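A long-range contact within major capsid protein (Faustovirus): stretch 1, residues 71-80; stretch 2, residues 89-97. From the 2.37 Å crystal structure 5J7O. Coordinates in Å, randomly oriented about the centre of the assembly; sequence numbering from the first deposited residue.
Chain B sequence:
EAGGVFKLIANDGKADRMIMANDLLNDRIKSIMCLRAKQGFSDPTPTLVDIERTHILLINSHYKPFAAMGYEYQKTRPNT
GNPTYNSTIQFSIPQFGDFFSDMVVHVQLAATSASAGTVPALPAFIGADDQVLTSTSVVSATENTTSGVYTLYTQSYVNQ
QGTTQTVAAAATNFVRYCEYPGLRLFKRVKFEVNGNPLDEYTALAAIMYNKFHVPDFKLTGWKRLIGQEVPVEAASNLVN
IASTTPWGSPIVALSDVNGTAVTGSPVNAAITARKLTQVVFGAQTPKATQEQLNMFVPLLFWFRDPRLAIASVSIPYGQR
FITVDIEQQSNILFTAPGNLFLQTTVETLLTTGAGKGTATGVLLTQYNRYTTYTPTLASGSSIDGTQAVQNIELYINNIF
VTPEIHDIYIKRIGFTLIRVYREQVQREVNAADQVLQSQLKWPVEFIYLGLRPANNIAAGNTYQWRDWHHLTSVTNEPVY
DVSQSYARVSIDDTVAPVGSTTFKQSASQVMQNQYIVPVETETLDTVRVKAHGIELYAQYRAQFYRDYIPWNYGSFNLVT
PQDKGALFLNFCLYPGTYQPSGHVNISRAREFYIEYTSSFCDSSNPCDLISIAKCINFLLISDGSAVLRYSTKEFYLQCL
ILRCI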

ATOM      1  N   TYR B  71       4.846 -34.276  -2.724  1.00 41.23           N
ATOM      2  CA  TYR B  71       6.049 -33.569  -3.133  1.00 41.81           C
ATOM      3  C   TYR B  71       7.002 -33.411  -1.957  1.00 43.07           C
ATOM      4  O   TYR B  71       6.627 -33.564  -0.792  1.00 44.61           O
ATOM      5  CB  TYR B  71       5.731 -32.195  -3.759  1.00 40.72           C
ATOM      6  CG  TYR B  71       5.029 -31.192  -2.865  1.00 40.63           C
ATOM      7  CD1 TYR B  71       5.743 -30.411  -1.964  1.00 40.27           C
ATOM      8  CD2 TYR B  71       3.656 -30.996  -2.955  1.00 40.40           C
ATOM      9  CE1 TYR B  71       5.106 -29.485  -1.158  1.00 39.53           C
ATOM     10  CE2 TYR B  71       3.012 -30.072  -2.155  1.00 39.85           C
ATOM     11  CZ  TYR B  71       3.741 -29.319  -1.260  1.00 39.27           C
ATOM     12  OH  TYR B  71       3.103 -28.397  -0.462  1.00 37.76           O
ATOM     13  N   GLU B  72       8.255 -33.116  -2.295  1.00 42.39           N
ATOM     14  CA  GLU B  72       9.313 -32.904  -1.319  1.00 43.67           C
ATOM     15  C   GLU B  72      10.451 -32.165  -2.004  1.00 41.04           C
ATOM     16  O   GLU B  72      10.797 -32.471  -3.149  1.00 38.42           O
ATOM     17  CB  GLU B  72       9.817 -34.227  -0.732  1.00 47.88           C
ATOM     18  CG  GLU B  72      10.970 -34.065   0.245  1.00 53.15           C
ATOM     19  CD  GLU B  72      11.624 -35.384   0.606  1.00 57.35           C
ATOM     20  OE1 GLU B  72      11.172 -36.433   0.099  1.00 58.34           O
ATOM     21  OE2 GLU B  72      12.593 -35.371   1.394  1.00 59.42           O
ATOM     22  N   TYR B  73      11.026 -31.195  -1.303  1.00 40.66           N
ATOM     23  CA  TYR B  73      12.117 -30.405  -1.846  1.00 39.64           C
ATOM     24  C   TYR B  73      13.457 -31.085  -1.595  1.00 39.88           C
ATOM     25  O   TYR B  73      13.629 -31.837  -0.632  1.00 39.87           O
ATOM     26  CB  TYR B  73      12.121 -29.000  -1.243  1.00 39.71           C
ATOM     27  CG  TYR B  73      11.025 -28.117  -1.788  1.00 38.71           C
ATOM     28  CD1 TYR B  73      11.265 -27.261  -2.854  1.00 36.05           C
ATOM     29  CD2 TYR B  73       9.747 -28.151  -1.248  1.00 38.17           C
ATOM     30  CE1 TYR B  73      10.264 -26.455  -3.361  1.00 36.33           C
ATOM     31  CE2 TYR B  73       8.740 -27.349  -1.748  1.00 37.01           C
ATOM     32  CZ  TYR B  73       9.004 -26.505  -2.805  1.00 35.86           C
ATOM     33  OH  TYR B  73       8.004 -25.704  -3.308  1.00 35.65           O
ATOM     34  N   GLN B  74      14.407 -30.812  -2.486  1.00 38.72           N
ATOM     35  CA  GLN B  74      15.753 -31.357  -2.402  1.00 39.82           C
ATOM     36  C   GLN B  74      16.726 -30.287  -2.866  1.00 39.80           C
ATOM     37  O   GLN B  74      16.528 -29.689  -3.927  1.00 39.82           O
ATOM     38  CB  GLN B  74      15.893 -32.620  -3.260  1.00 42.66           C
ATOM     39  CG  GLN B  74      17.253 -33.292  -3.176  1.00 45.40           C
ATOM     40  CD  GLN B  74      17.340 -34.531  -4.046  1.00 49.31           C
ATOM     41  OE1 GLN B  74      17.030 -34.490  -5.237  1.00 53.09           O
ATOM     42  NE2 GLN B  74      17.754 -35.644  -3.452  1.00 48.44           N
ATOM     43  N   LYS B  75      17.763 -30.038  -2.072  1.00 40.29           N
ATOM     44  CA  LYS B  75      18.757 -29.024  -2.389  1.00 40.26           C
ATOM     45  C   LYS B  75      20.075 -29.688  -2.765  1.00 42.36           C
ATOM     46  O   LYS B  75      20.468 -30.698  -2.171  1.00 44.74           O
ATOM     47  CB  LYS B  75      18.959 -28.055  -1.219  1.00 39.09           C
ATOM     48  CG  LYS B  75      19.496 -28.670   0.062  1.00 37.95           C
ATOM     49  CD  LYS B  75      19.489 -27.644   1.187  1.00 36.67           C
ATOM     50  CE  LYS B  75      20.157 -28.171   2.446  1.00 35.44           C
ATOM     51  NZ  LYS B  75      21.641 -28.175   2.331  1.00 36.51           N
ATOM     52  N   THR B  76      20.746 -29.122  -3.766  1.00 45.00           N
ATOM     53  CA  THR B  76      21.991 -29.677  -4.271  1.00 48.96           C
ATOM     54  C   THR B  76      22.994 -28.553  -4.493  1.00 48.48           C
ATOM     55  O   THR B  76      22.630 -27.382  -4.631  1.00 47.79           O
ATOM     56  CB  THR B  76      21.777 -30.461  -5.575  1.00 54.34           C
ATOM     57  OG1 THR B  76      22.984 -31.152  -5.922  1.00 59.41           O
ATOM     58  CG2 THR B  76      21.393 -29.522  -6.710  1.00 53.67           C
ATOM     59  N   ARG B  77      24.266 -28.927  -4.523  1.00 49.37           N
ATOM     60  CA  ARG B  77      25.375 -28.005  -4.689  1.00 49.66           C
ATOM     61  C   ARG B  77      25.840 -27.975  -6.137  1.00 46.83           C
ATOM     62  O   ARG B  77      25.573 -28.903  -6.906  1.00 45.17           O
ATOM     63  CB  ARG B  77      26.537 -28.408  -3.774  1.00 52.90           C
ATOM     64  CG  ARG B  77      26.201 -28.339  -2.299  1.00 54.82           C
ATOM     65  CD  ARG B  77      27.453 -28.310  -1.443  1.00 56.62           C
ATOM     66  NE  ARG B  77      27.131 -28.156  -0.028  1.00 59.17           N
ATOM     67  CZ  ARG B  77      26.840 -26.995   0.549  1.00 60.20           C
ATOM     68  NH1 ARG B  77      26.827 -25.879  -0.169  1.00 59.83           N
ATOM     69  NH2 ARG B  77      26.558 -26.948   1.844  1.00 60.94           N
ATOM     70  N   PRO B  78      26.530 -26.914  -6.551  1.00 46.35           N
ATOM     71  CA  PRO B  78      27.001 -26.843  -7.937  1.00 47.75           C
ATOM     72  C   PRO B  78      28.145 -27.809  -8.203  1.00 50.76           C
ATOM     73  O   PRO B  78      28.878 -28.223  -7.303  1.00 50.38           O
ATOM     74  CB  PRO B  78      27.465 -25.391  -8.080  1.00 45.74           C
ATOM     75  CG  PRO B  78      27.817 -24.978  -6.696  1.00 44.39           C
ATOM     76  CD  PRO B  78      26.828 -25.676  -5.810  1.00 44.83           C
ATOM     77  N   ASN B  79      28.287 -28.166  -9.479  1.00 54.06           N
ATOM     78  CA  ASN B  79      29.385 -29.007  -9.937  1.00 56.83           C
ATOM     79  C   ASN B  79      30.683 -28.233 -10.116  1.00 57.54           C
ATOM     80  O   ASN B  79      31.707 -28.843 -10.444  1.00 56.81           O
ATOM     81  CB  ASN B  79      29.018 -29.677 -11.264  1.00 58.56           C
ATOM     82  CG  ASN B  79      27.597 -30.202 -11.283  1.00 59.57           C
ATOM     83  OD1 ASN B  79      27.135 -30.812 -10.320  1.00 60.23           O
ATOM     84  ND2 ASN B  79      26.892 -29.959 -12.384  1.00 59.63           N
ATOM     85  N   THR B  80      30.669 -26.917  -9.905  1.00 60.21           N
ATOM     86  CA  THR B  80      31.770 -26.041 -10.283  1.00 62.52           C
ATOM     87  C   THR B  80      32.523 -25.483  -9.077  1.00 65.87           C
ATOM     88  O   THR B  80      33.130 -24.414  -9.158  1.00 71.45           O
ATOM     89  CB  THR B  80      31.253 -24.904 -11.162  1.00 62.48           C
ATOM     90  OG1 THR B  80      30.054 -24.366 -10.591  1.00 62.41           O
ATOM     91  CG2 THR B  80      30.955 -25.412 -12.564  1.00 63.05           C
ATOM     92  N   ILE B  89      28.014 -20.748 -12.635  1.00 47.47           N
ATOM     93  CA  ILE B  89      27.686 -21.772 -11.651  1.00 45.66           C
ATOM     94  C   ILE B  89      26.697 -22.734 -12.295  1.00 45.39           C
ATOM     95  O   ILE B  89      25.713 -22.302 -12.906  1.00 45.96           O
ATOM     96  CB  ILE B  89      27.102 -21.149 -10.372  1.00 44.12           C
ATOM     97  CG1 ILE B  89      28.110 -20.185  -9.742  1.00 45.51           C
ATOM     98  CG2 ILE B  89      26.695 -22.222  -9.383  1.00 41.91           C
ATOM     99  CD1 ILE B  89      27.572 -19.445  -8.541  1.00 46.33           C
ATOM    100  N   GLN B  90      26.958 -24.034 -12.167  1.00 45.48           N
ATOM    101  CA  GLN B  90      26.125 -25.045 -12.805  1.00 44.76           C
ATOM    102  C   GLN B  90      25.704 -26.099 -11.795  1.00 46.13           C
ATOM    103  O   GLN B  90      26.547 -26.666 -11.093  1.00 47.44           O
ATOM    104  CB  GLN B  90      26.851 -25.715 -13.974  1.00 44.47           C
ATOM    105  CG  GLN B  90      25.951 -26.629 -14.787  1.00 46.43           C
ATOM    106  CD  GLN B  90      26.718 -27.488 -15.768  1.00 49.98           C
ATOM    107  OE1 GLN B  90      27.540 -28.315 -15.375  1.00 51.17           O
ATOM    108  NE2 GLN B  90      26.449 -27.299 -17.055  1.00 51.81           N
ATOM    109  N   PHE B  91      24.402 -26.365 -11.738  1.00 45.27           N
ATOM    110  CA  PHE B  91      23.840 -27.433 -10.925  1.00 44.92           C
ATOM    111  C   PHE B  91      23.361 -28.562 -11.826  1.00 44.66           C
ATOM    112  O   PHE B  91      22.804 -28.317 -12.901  1.00 45.09           O
ATOM    113  CB  PHE B  91      22.655 -26.942 -10.085  1.00 44.03           C
ATOM    114  CG  PHE B  91      22.970 -25.779  -9.194  1.00 42.52           C
ATOM    115  CD1 PHE B  91      22.872 -24.481  -9.666  1.00 42.74           C
ATOM    116  CD2 PHE B  91      23.337 -25.980  -7.874  1.00 41.65           C
ATOM    117  CE1 PHE B  91      23.150 -23.406  -8.845  1.00 43.06           C
ATOM    118  CE2 PHE B  91      23.616 -24.909  -7.047  1.00 41.89           C
ATOM    119  CZ  PHE B  91      23.523 -23.621  -7.534  1.00 42.52           C
ATOM    120  N   SER B  92      23.577 -29.795 -11.386  1.00 43.75           N
ATOM    121  CA  SER B  92      22.850 -30.916 -11.955  1.00 45.00           C
ATOM    122  C   SER B  92      21.495 -31.034 -11.272  1.00 45.37           C
ATOM    123  O   SER B  92      21.345 -30.716 -10.088  1.00 45.82           O
ATOM    124  CB  SER B  92      23.633 -32.220 -11.795  1.00 46.38           C
ATOM    125  OG  SER B  92      24.774 -32.244 -12.634  1.00 47.52           O
ATOM    126  N   ILE B  93      20.499 -31.470 -12.032  1.00 44.47           N
ATOM    127  CA  ILE B  93      19.182 -31.740 -11.463  1.00 43.21           C
ATOM    128  C   ILE B  93      19.170 -33.203 -11.037  1.00 44.23           C
ATOM    129  O   ILE B  93      19.055 -34.095 -11.889  1.00 44.27           O
ATOM    130  CB  ILE B  93      18.057 -31.422 -12.460  1.00 41.47           C
ATOM    131  CG1 ILE B  93      18.175 -29.972 -12.937  1.00 39.75           C
ATOM    132  CG2 ILE B  93      16.699 -31.655 -11.817  1.00 40.69           C
ATOM    133  CD1 ILE B  93      17.157 -29.585 -13.984  1.00 38.86           C
ATOM    134  N   PRO B  94      19.296 -33.493  -9.741  1.00 45.92           N
ATOM    135  CA  PRO B  94      19.452 -34.885  -9.310  1.00 46.67           C
ATOM    136  C   PRO B  94      18.216 -35.713  -9.615  1.00 49.06           C
ATOM    137  O   PRO B  94      17.110 -35.199  -9.791  1.00 49.26           O
ATOM    138  CB  PRO B  94      19.677 -34.769  -7.795  1.00 45.77           C
ATOM    139  CG  PRO B  94      20.046 -33.336  -7.559  1.00 45.11           C
ATOM    140  CD  PRO B  94      19.315 -32.559  -8.606  1.00 44.84           C
ATOM    141  N   GLN B  95      18.424 -37.023  -9.685  1.00 50.38           N
ATOM    142  CA  GLN B  95      17.323 -37.956  -9.862  1.00 51.10           C
ATOM    143  C   GLN B  95      16.687 -38.224  -8.504  1.00 46.29           C
ATOM    144  O   GLN B  95      17.343 -38.747  -7.596  1.00 42.69           O
ATOM    145  CB  GLN B  95      17.816 -39.248 -10.504  1.00 56.13           C
ATOM    146  CG  GLN B  95      16.718 -40.074 -11.141  1.00 60.52           C
ATOM    147  CD  GLN B  95      17.259 -41.078 -12.132  1.00 62.82           C
ATOM    148  OE1 GLN B  95      17.432 -40.771 -13.312  1.00 62.74           O
ATOM    149  NE2 GLN B  95      17.532 -42.288 -11.659  1.00 64.26           N
ATOM    150  N   PHE B  96      15.419 -37.850  -8.360  1.00 45.16           N
ATOM    151  CA  PHE B  96      14.738 -37.971  -7.079  1.00 44.55           C
ATOM    152  C   PHE B  96      13.279 -38.362  -7.284  1.00 46.91           C
ATOM    153  O   PHE B  96      12.897 -39.508  -7.032  1.00 48.08           O
ATOM    154  CB  PHE B  96      14.842 -36.658  -6.299  1.00 42.00           C
ATOM    155  CG  PHE B  96      14.428 -36.768  -4.858  1.00 39.83           C
ATOM    156  CD1 PHE B  96      14.403 -37.995  -4.217  1.00 39.66           C
ATOM    157  CD2 PHE B  96      14.060 -35.638  -4.147  1.00 39.41           C
ATOM    158  CE1 PHE B  96      14.021 -38.091  -2.891  1.00 38.88           C
ATOM    159  CE2 PHE B  96      13.676 -35.728  -2.822  1.00 38.69           C
ATOM    160  CZ  PHE B  96      13.657 -36.956  -2.193  1.00 38.33           C
ATOM    161  N   GLY B  97      12.458 -37.417  -7.744  1.00 47.84           N
ATOM    162  CA  GLY B  97      11.051 -37.686  -7.948  1.00 47.08           C
ATOM    163  C   GLY B  97      10.736 -38.151  -9.359  1.00 47.48           C
ATOM    164  O   GLY B  97      11.591 -38.177 -10.243  1.00 47.19           O
TER
HETATM  165  O   HOH W   1      24.873 -30.190  -9.167  1.00 36.06           O

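Stretch 1 enters the contact as a strand, and its side chains alternate. The CA-to-CB bonds of Glu 72, Gln 74 and Thr 76 point toward stretch 2, while those of Tyr 73 and Lys 75 point away. The two stretches run in roughly opposite directions, 146° apart, so the start of stretch 1 meets the end of stretch 2.

Glu 72 reaches the Phe 96 ring, with Glu 72 OE1 3.4 Å from Phe 96 CZ. Gln 74 lies alongside the same residue. Its NE2 sits over one face of the Phe 96 ring, and its OE1 is 3.3 Å from Phe 96 CB. The same OE1 is 3.7 Å from Pro 94 CB. No hydrogen bond crosses the contact at this end. The contacts here are close approaches of side chains, and the backbones are well apart, with 8.2 Å between Gln 74 CA and Phe 96 CA.

Thr 76 packs on Pro 94, with Thr 76 CB 3.9 Å from Pro 94 CG. Its CG2 lies 3.6 Å from Ser 92 O. The CA-to-CB bond of Arg 77 points away from stretch 2, but its carbonyl O accepts a hydrogen bond from water 1 at 2.7 Å. The water also donates to Asn 79 OD1 (2.6 Å) and accepts from Ser 92 N (2.6 Å), so it bridges the two backbones.

At Pro 78 the chains close in, with its CA 4.4 Å from Phe 91 CA. Pro 78 CB lies over the face of the Phe 91 ring, 4.3 Å from the centroid, in a CH-pi contact. The same CB touches Ile 89 CG2 at 3.5 Å.

Asn 79 is the polar anchor. Its N donates to Gln 90 O at 2.8 Å, with an N-H...acceptor angle of 159°. Its ND2 donates to Ser 92 OG at 3.1 Å and, weakly, to Gln 90 OE1 at 3.5 Å. Thr 80 ends the contact: its OG1 accepts a weak hydrogen bond from Gln 90 N at 3.5 Å.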